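Local structure of CD1-2 antigen (3DBX) at residues A[217-222]-A[249-254]. The protein probably presents lipid antigens to T cells, as a glycosylated CD1 molecule of the chicken with an MHC-class-I-like binding domain and an immunoglobulin domain. Residues are numbered along the deposited sequence; the frame is centred on the assembly and turned at random.
Sequences RPIAVT and YQLRST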
ATOM      1  N   ARG A 217     -10.133  -6.405  -1.179  1.00 28.12           N
ATOM      2  CA  ARG A 217      -9.948  -5.516  -0.039  1.00 29.86           C
ATOM      3  C   ARG A 217     -11.202  -4.855   0.539  1.00 30.04           C
ATOM      4  O   ARG A 217     -11.256  -4.640   1.768  1.00 30.11           O
ATOM      5  CB  ARG A 217      -8.966  -4.402  -0.445  1.00 31.90           C
ATOM      6  CG  ARG A 217      -8.351  -3.588   0.737  1.00 33.77           C
ATOM      7  CD  ARG A 217      -7.475  -2.479   0.157  1.00 39.39           C
ATOM      8  NE  ARG A 217      -6.581  -1.861   1.150  1.00 51.37           N
ATOM      9  CZ  ARG A 217      -6.899  -0.825   1.931  1.00 56.47           C
ATOM     10  NH1 ARG A 217      -8.124  -0.304   1.894  1.00 58.94           N
ATOM     11  NH2 ARG A 217      -5.998  -0.324   2.782  1.00 58.61           N
ATOM     12  N   PRO A 218     -12.140  -4.368  -0.325  1.00 31.69           N
ATOM     13  CA  PRO A 218     -13.292  -3.649   0.246  1.00 32.65           C
ATOM     14  C   PRO A 218     -14.110  -4.537   1.174  1.00 31.50           C
ATOM     15  O   PRO A 218     -14.288  -5.719   0.890  1.00 29.50           O
ATOM     16  CB  PRO A 218     -14.115  -3.297  -0.991  1.00 35.96           C
ATOM     17  CG  PRO A 218     -13.088  -3.204  -2.085  1.00 35.74           C
ATOM     18  CD  PRO A 218     -12.177  -4.333  -1.802  1.00 32.76           C
ATOM     19  N   ILE A 219     -14.564  -3.981   2.294  1.00 32.23           N
ATOM     20  CA  ILE A 219     -15.332  -4.750   3.296  1.00 31.23           C
ATOM     21  C   ILE A 219     -16.026  -3.752   4.214  1.00 33.95           C
ATOM     22  O   ILE A 219     -15.579  -2.587   4.338  1.00 33.98           O
ATOM     23  CB  ILE A 219     -14.380  -5.699   4.116  1.00 29.38           C
ATOM     24  CG1 ILE A 219     -15.157  -6.802   4.868  1.00 27.19           C
ATOM     25  CG2 ILE A 219     -13.456  -4.899   5.041  1.00 28.99           C
ATOM     26  CD1 ILE A 219     -14.225  -7.790   5.550  1.00 27.05           C
ATOM     27  N   ALA A 220     -17.143  -4.162   4.817  1.00 33.68           N
ATOM     28  CA  ALA A 220     -17.752  -3.307   5.809  1.00 36.24           C
ATOM     29  C   ALA A 220     -18.091  -4.140   7.035  1.00 35.47           C
ATOM     30  O   ALA A 220     -18.743  -5.178   6.933  1.00 36.51           O
ATOM     31  CB  ALA A 220     -18.955  -2.601   5.282  1.00 39.72           C
ATOM     32  N   VAL A 221     -17.628  -3.664   8.180  1.00 34.95           N
ATOM     33  CA  VAL A 221     -17.781  -4.352   9.457  1.00 33.51           C
ATOM     34  C   VAL A 221     -18.547  -3.406  10.366  1.00 37.27           C
ATOM     35  O   VAL A 221     -18.103  -2.259  10.589  1.00 38.42           O
ATOM     36  CB  VAL A 221     -16.430  -4.632  10.083  1.00 30.98           C
ATOM     37  CG1 VAL A 221     -16.618  -5.314  11.443  1.00 29.51           C
ATOM     38  CG2 VAL A 221     -15.558  -5.495   9.139  1.00 29.75           C
ATOM     39  N   THR A 222     -19.711  -3.852  10.850  1.00 37.97           N
ATOM     40  CA  THR A 222     -20.514  -3.034  11.739  1.00 41.30           C
ATOM     41  C   THR A 222     -20.826  -3.805  13.028  1.00 39.74           C
ATOM     42  O   THR A 222     -20.729  -5.032  13.074  1.00 37.35           O
ATOM     43  CB  THR A 222     -21.812  -2.506  11.070  1.00 45.74           C
ATOM     44  OG1 THR A 222     -22.617  -3.606  10.632  1.00 48.66           O
ATOM     45  CG2 THR A 222     -21.479  -1.616   9.829  1.00 48.60           C
ATOM     46  N   TYR A 249      -6.395  -9.799   3.351  1.00 24.55           N
ATOM     47  CA  TYR A 249      -6.382  -8.627   4.235  1.00 25.05           C
ATOM     48  C   TYR A 249      -6.986  -8.971   5.598  1.00 24.35           C
ATOM     49  O   TYR A 249      -7.596 -10.005   5.740  1.00 23.37           O
ATOM     50  CB  TYR A 249      -7.159  -7.465   3.589  1.00 25.10           C
ATOM     51  CG  TYR A 249      -6.517  -6.939   2.311  1.00 26.88           C
ATOM     52  CD1 TYR A 249      -5.524  -5.958   2.364  1.00 25.65           C
ATOM     53  CD2 TYR A 249      -6.896  -7.446   1.064  1.00 25.47           C
ATOM     54  CE1 TYR A 249      -4.943  -5.478   1.212  1.00 31.30           C
ATOM     55  CE2 TYR A 249      -6.301  -6.973  -0.117  1.00 28.42           C
ATOM     56  CZ  TYR A 249      -5.325  -6.001  -0.024  1.00 29.92           C
ATOM     57  OH  TYR A 249      -4.730  -5.489  -1.141  1.00 34.51           O
ATOM     58  N   GLN A 250      -6.801  -8.078   6.580  1.00 25.77           N
ATOM     59  CA  GLN A 250      -7.263  -8.236   7.940  1.00 25.73           C
ATOM     60  C   GLN A 250      -7.691  -6.846   8.464  1.00 26.72           C
ATOM     61  O   GLN A 250      -7.114  -5.858   8.096  1.00 26.08           O
ATOM     62  CB  GLN A 250      -6.053  -8.580   8.796  1.00 28.82           C
ATOM     63  CG  GLN A 250      -6.083  -9.932   9.292  1.00 31.87           C
ATOM     64  CD  GLN A 250      -4.922 -10.234  10.178  1.00 32.45           C
ATOM     65  OE1 GLN A 250      -3.902 -10.779   9.733  1.00 35.73           O
ATOM     66  NE2 GLN A 250      -5.078  -9.930  11.445  1.00 34.07           N
ATOM     67  N   LEU A 251      -8.639  -6.798   9.383  1.00 26.46           N
ATOM     68  CA  LEU A 251      -9.172  -5.528   9.907  1.00 28.11           C
ATOM     69  C   LEU A 251      -9.617  -5.876  11.325  1.00 28.56           C
ATOM     70  O   LEU A 251     -10.024  -7.023  11.587  1.00 27.16           O
ATOM     71  CB  LEU A 251     -10.436  -5.122   9.082  1.00 29.23           C
ATOM     72  CG  LEU A 251     -11.168  -3.804   9.308  1.00 31.86           C
ATOM     73  CD1 LEU A 251     -12.032  -3.562   8.082  1.00 38.26           C
ATOM     74  CD2 LEU A 251     -12.076  -3.921  10.489  1.00 37.97           C
ATOM     75  N   ARG A 252      -9.559  -4.895  12.219  1.00 30.19           N
ATOM     76  CA  ARG A 252     -10.084  -5.019  13.576  1.00 31.45           C
ATOM     77  C   ARG A 252     -11.093  -3.871  13.759  1.00 31.07           C
ATOM     78  O   ARG A 252     -10.757  -2.714  13.448  1.00 31.33           O
ATOM     79  CB  ARG A 252      -8.915  -4.792  14.532  1.00 33.35           C
ATOM     80  CG  ARG A 252      -8.650  -5.847  15.614  1.00 36.48           C
ATOM     81  CD  ARG A 252      -7.303  -5.464  16.359  1.00 39.08           C
ATOM     82  NE  ARG A 252      -7.453  -5.365  17.823  1.00 48.56           N
ATOM     83  CZ  ARG A 252      -7.698  -4.237  18.504  1.00 50.62           C
ATOM     84  NH1 ARG A 252      -7.847  -3.072  17.871  1.00 52.94           N
ATOM     85  NH2 ARG A 252      -7.793  -4.274  19.828  1.00 50.55           N
ATOM     86  N   SER A 253     -12.305  -4.169  14.244  1.00 28.88           N
ATOM     87  CA  SER A 253     -13.254  -3.114  14.625  1.00 30.84           C
ATOM     88  C   SER A 253     -13.493  -3.218  16.124  1.00 30.68           C
ATOM     89  O   SER A 253     -13.472  -4.315  16.643  1.00 29.87           O
ATOM     90  CB  SER A 253     -14.581  -3.263  13.882  1.00 30.90           C
ATOM     91  OG  SER A 253     -15.453  -2.190  14.265  1.00 37.34           O
ATOM     92  N   THR A 254     -13.672  -2.092  16.826  1.00 31.79           N
ATOM     93  CA  THR A 254     -13.879  -2.174  18.268  1.00 31.27           C
ATOM     94  C   THR A 254     -15.000  -1.273  18.702  1.00 32.90           C
ATOM     95  O   THR A 254     -15.230  -0.214  18.071  1.00 34.60           O
ATOM     96  CB  THR A 254     -12.610  -1.803  19.113  1.00 32.52           C
ATOM     97  OG1 THR A 254     -12.311  -0.416  18.985  1.00 36.12           O
ATOM     98  CG2 THR A 254     -11.372  -2.640  18.740  1.00 29.14           C
TER
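From Arg217 to Val221 and from Tyr249 to Ser253 the chain runs in nearly the same direction, the end-to-end vectors differing by 19°. The CA atoms of Arg217 and Tyr249 lie 6.4 Å apart and those of Val221 and Ser253 7.0 Å. No hydrogen bond joins the two segments; the backbone bonds go to separate sheets, Ala220 and Thr222 pairing with strand 265-270, Tyr249 and Leu251 with strand 204-214. The contact therefore spans the two sheets of the immunoglobulin C1-set sandwich, and side chains fill the interval.

At one end, the Arg217 chain crosses the Tyr249 ring at about a right angle. Its CG sits over the ring centre, 3.8 Å from the centroid, a CH-pi contact, while CB reaches Tyr249 CE2 at 3.7 Å. The guanidinium plane is inclined 73° to the ring, so it does not lie flat there, and the aliphatic part of the chain makes the contact. Further along, Ile219 CG2 meets Leu251 CD1 at 3.6 Å. With Leu251 CG anti to the backbone N (chi1 -176°), its other methyl, CD2, meets Val221 CG2 tip to tip at 4.1 Å. Val221 CG1 then packs on Ser253 CB at 3.8 Å.

Two hydroxyls bond away from this apolar seam: Tyr249 OH to Asp37 of the MHC-like domain, and Ser253 OG, weakly, to Trp223 and Ser237. The contact thus rests on apolar packing within the sandwich and, at the preceding loop, on the CH-pi contact of Arg217, while the Tyr249 hydroxyl ties this end of the sandwich to the MHC-like domain.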